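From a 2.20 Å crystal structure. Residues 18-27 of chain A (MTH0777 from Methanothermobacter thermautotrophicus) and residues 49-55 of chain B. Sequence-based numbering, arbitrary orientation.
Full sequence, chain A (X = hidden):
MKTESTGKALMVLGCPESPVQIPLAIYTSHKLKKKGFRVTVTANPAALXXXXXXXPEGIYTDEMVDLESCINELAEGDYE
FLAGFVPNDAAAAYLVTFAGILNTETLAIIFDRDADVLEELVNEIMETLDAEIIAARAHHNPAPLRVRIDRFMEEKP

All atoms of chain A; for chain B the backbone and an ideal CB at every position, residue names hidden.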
# COMPACT_ATOMS: atom_id res chain seq x y z
N SER A 18 -0.99 9.17 -3.78
CA SER A 18 -1.65 9.08 -2.48
C SER A 18 -1.47 7.69 -1.92
O SER A 18 -1.76 6.70 -2.58
CB SER A 18 -3.15 9.37 -2.60
OG SER A 18 -3.40 10.48 -3.43
N PRO A 19 -0.96 7.59 -0.69
CA PRO A 19 -0.75 6.30 -0.05
C PRO A 19 -2.00 5.46 0.16
O PRO A 19 -1.89 4.26 0.44
CB PRO A 19 -0.06 6.66 1.27
CG PRO A 19 -0.40 8.13 1.47
CD PRO A 19 -0.37 8.69 0.09
N VAL A 20 -3.19 6.04 -0.02
CA VAL A 20 -4.41 5.24 0.16
C VAL A 20 -4.77 4.39 -1.05
O VAL A 20 -5.47 3.38 -0.89
CB VAL A 20 -5.68 6.07 0.49
CG1 VAL A 20 -5.51 6.85 1.79
CG2 VAL A 20 -6.07 6.98 -0.69
N GLN A 21 -4.24 4.73 -2.23
CA GLN A 21 -4.64 4.01 -3.44
C GLN A 21 -4.37 2.52 -3.53
O GLN A 21 -5.31 1.74 -3.60
CB GLN A 21 -4.15 4.69 -4.72
CG GLN A 21 -4.89 4.19 -5.94
CD GLN A 21 -4.46 4.88 -7.23
OE1 GLN A 21 -5.16 4.83 -8.24
NE2 GLN A 21 -3.28 5.52 -7.21
N ILE A 22 -3.11 2.12 -3.53
CA ILE A 22 -2.79 0.69 -3.62
C ILE A 22 -3.52 -0.11 -2.53
O ILE A 22 -4.23 -1.06 -2.84
CB ILE A 22 -1.26 0.44 -3.56
CG1 ILE A 22 -0.60 1.22 -4.69
CG2 ILE A 22 -0.94 -1.05 -3.66
CD1 ILE A 22 -1.25 1.02 -6.04
N PRO A 23 -3.42 0.32 -1.25
CA PRO A 23 -4.11 -0.43 -0.19
C PRO A 23 -5.61 -0.61 -0.45
O PRO A 23 -6.13 -1.71 -0.33
CB PRO A 23 -3.85 0.42 1.05
CG PRO A 23 -2.43 0.90 0.80
CD PRO A 23 -2.54 1.36 -0.67
N LEU A 24 -6.29 0.47 -0.82
CA LEU A 24 -7.72 0.41 -1.11
C LEU A 24 -8.05 -0.41 -2.36
O LEU A 24 -9.12 -1.01 -2.46
CB LEU A 24 -8.28 1.82 -1.24
CG LEU A 24 -8.47 2.56 0.08
CD1 LEU A 24 -8.86 3.99 -0.22
CD2 LEU A 24 -9.52 1.84 0.95
N ALA A 25 -7.15 -0.41 -3.33
CA ALA A 25 -7.35 -1.19 -4.55
C ALA A 25 -7.37 -2.67 -4.16
O ALA A 25 -8.27 -3.42 -4.56
CB ALA A 25 -6.20 -0.92 -5.54
N ILE A 26 -6.44 -3.04 -3.30
CA ILE A 26 -6.34 -4.42 -2.84
C ILE A 26 -7.56 -4.75 -1.96
O ILE A 26 -8.07 -5.86 -2.03
CB ILE A 26 -5.02 -4.64 -2.03
CG1 ILE A 26 -3.80 -4.43 -2.94
CG2 ILE A 26 -4.99 -6.02 -1.40
CD1 ILE A 26 -2.48 -4.60 -2.19
N TYR A 27 -7.99 -3.80 -1.13
CA TYR A 27 -9.14 -3.99 -0.26
C TYR A 27 -10.41 -4.22 -1.08
O TYR A 27 -11.19 -5.13 -0.80
CB TYR A 27 -9.35 -2.77 0.65
CG TYR A 27 -10.49 -2.94 1.63
CD1 TYR A 27 -11.76 -2.43 1.35
CD2 TYR A 27 -10.31 -3.64 2.82
CE1 TYR A 27 -12.84 -2.62 2.25
CE2 TYR A 27 -11.37 -3.84 3.73
CZ TYR A 27 -12.63 -3.33 3.43
OH TYR A 27 -13.66 -3.48 4.34
N UNK B 49 -3.83 1.72 9.69
CA UNK B 49 -5.07 1.53 8.92
C UNK B 49 -4.76 1.13 7.49
O UNK B 49 -5.44 0.28 6.92
CB UNK B 49 -5.92 2.80 8.93
N UNK B 50 -3.76 1.78 6.90
CA UNK B 50 -3.37 1.46 5.54
C UNK B 50 -2.94 0.00 5.46
O UNK B 50 -3.25 -0.68 4.48
CB UNK B 50 -2.25 2.38 5.07
N UNK B 51 -2.26 -0.49 6.50
CA UNK B 51 -1.81 -1.87 6.50
C UNK B 51 -3.01 -2.79 6.58
O UNK B 51 -3.09 -3.78 5.87
CB UNK B 51 -0.85 -2.13 7.66
N UNK B 52 -3.96 -2.45 7.45
CA UNK B 52 -5.14 -3.28 7.64
C UNK B 52 -6.00 -3.42 6.40
O UNK B 52 -6.51 -4.49 6.12
CB UNK B 52 -5.99 -2.71 8.78
N UNK B 53 -6.11 -2.35 5.61
CA UNK B 53 -6.91 -2.44 4.39
C UNK B 53 -6.15 -3.10 3.23
O UNK B 53 -6.77 -3.72 2.35
CB UNK B 53 -7.37 -1.04 3.97
N UNK B 54 -4.82 -2.96 3.22
CA UNK B 54 -3.99 -3.56 2.16
C UNK B 54 -3.87 -5.07 2.35
O UNK B 54 -3.63 -5.80 1.40
CB UNK B 54 -2.60 -2.92 2.14
N UNK B 55 -4.04 -5.53 3.60
CA UNK B 55 -3.98 -6.95 3.96
C UNK B 55 -5.21 -7.16 4.85
O UNK B 55 -5.08 -7.42 6.04
CB UNK B 55 -2.67 -7.33 4.66

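The helix in this stretch of chain A and the helix that ends at position 54 of chain B run in roughly the same direction, with 33° between them. Their axes approach to 7.9 Å. Pro A23 lies at the centre, its CA 3.9 Å from the CA of position 54. No hydrogen bond joins the two stretches; the contacts are packing.

Position 49 has helical backbone angles, and no atom of this stretch of chain A lies within 5.5 Å of its ideal CB. Many residues would suit it, polar or charged ones included. It is Arg B49, which makes no contact with chain A here; its side chain touches a crystal neighbour.

Position 50 points its CA-to-CB bond sideways. Its ideal CB is 4.5 Å from Pro A23 CG and 5.0 Å from Pro A19 O. Pro A19, Val A20 and Pro A23 together offer an apolar surface a little beyond CB. A longer apolar side chain would cover more of it, so leucine, isoleucine or methionine would suit; alanine would reach less of it. The residue is Leu B50, with chi1 m and chi2 t. Its end comes nearer than its CB. Leu B50 CD2 lies 4.0 Å from Val A20 CG1 and 4.1 Å from Pro A23 CG, while Leu B50 CD1 lies 4.0 Å from Pro A19 CB. Leu B50 CD2 also sits 3.6 Å from Pro A19 O, a plain van der Waals contact.

Position 51 points away, and nothing of this stretch of chain A lies within 5.5 Å of its ideal CB. Apolar or polar residues that tolerate a helix would suit it. It is Val B51.

Position 52 also points away from chain A. A polar residue would be as acceptable as any other. It is Gln B52, whose NE2 is hydrogen-bonded to a residue just outside one of the stretches.

Position 53 points toward chain A. Its ideal CB is 4.1 Å from Tyr A27 CD2, 4.5 Å from Pro A23 O and 4.7 Å from Leu A24 CD2. The nearby side chains offer carbon, and the carbonyl of Pro A23 is already used by Tyr A27 N within its own helix. A compact apolar residue is a natural choice: valine, isoleucine or alanine. It is Val B53, chi1 m. Val B53 CG2 packs 3.6 Å from Pro A23 CB, and Val B53 CB lies 4.0 Å from Tyr A27 CD2. Val B53 O is at the edge of the tyrosine ring and 3.2 Å from Tyr A27 CB.

Position 54 has its CA closest to a CA of chain A's stretch, 3.9 Å from Pro A23 CA. Its CA-to-CB bond points sideways, yet the ideal CB is only 3.7 Å from Pro A23 CB and 4.6 Å from Ile A26 CD1. A small residue suits such close packing: alanine, serine or glycine. It is Ala B54. Ala B54 CB touches Pro A23 CB at 3.7 Å, and Ala B54 O lies 3.1 Å from Ile A26 CG2.

Position 55 leaves helical angles (phi/psi -133/70) and points away. This stretch of chain A sets no demand here. Many residues would suit, polar ones among them. It is Asp B55, whose carboxylate is hydrogen-bonded elsewhere in the structure.

Chain B (49-55) RLVQVAD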
# COMPACT_ATOMS: atom_id res chain seq x y z
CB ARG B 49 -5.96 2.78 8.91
CG ARG B 49 -6.50 3.17 10.26
CD ARG B 49 -7.64 4.17 10.12
NE ARG B 49 -8.88 3.48 9.81
CZ ARG B 49 -9.68 2.92 10.72
NH1 ARG B 49 -9.39 2.99 12.01
NH2 ARG B 49 -10.72 2.19 10.35
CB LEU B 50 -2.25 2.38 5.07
CG LEU B 50 -2.71 3.80 4.70
CD1 LEU B 50 -1.52 4.75 4.44
CD2 LEU B 50 -3.62 3.72 3.52
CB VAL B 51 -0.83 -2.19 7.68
CG1 VAL B 51 -0.51 -3.70 7.74
CG2 VAL B 51 0.48 -1.40 7.54
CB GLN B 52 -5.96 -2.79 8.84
CG GLN B 52 -5.25 -3.05 10.15
CD GLN B 52 -6.04 -2.61 11.37
OE1 GLN B 52 -6.84 -3.37 11.92
NE2 GLN B 52 -5.78 -1.38 11.82
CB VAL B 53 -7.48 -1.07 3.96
CG1 VAL B 53 -8.28 -0.43 5.12
CG2 VAL B 53 -6.38 -0.16 3.49
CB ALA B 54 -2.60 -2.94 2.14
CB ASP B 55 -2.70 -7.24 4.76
CG ASP B 55 -2.57 -8.70 5.20
OD1 ASP B 55 -3.30 -9.56 4.67
OD2 ASP B 55 -1.69 -9.00 6.04
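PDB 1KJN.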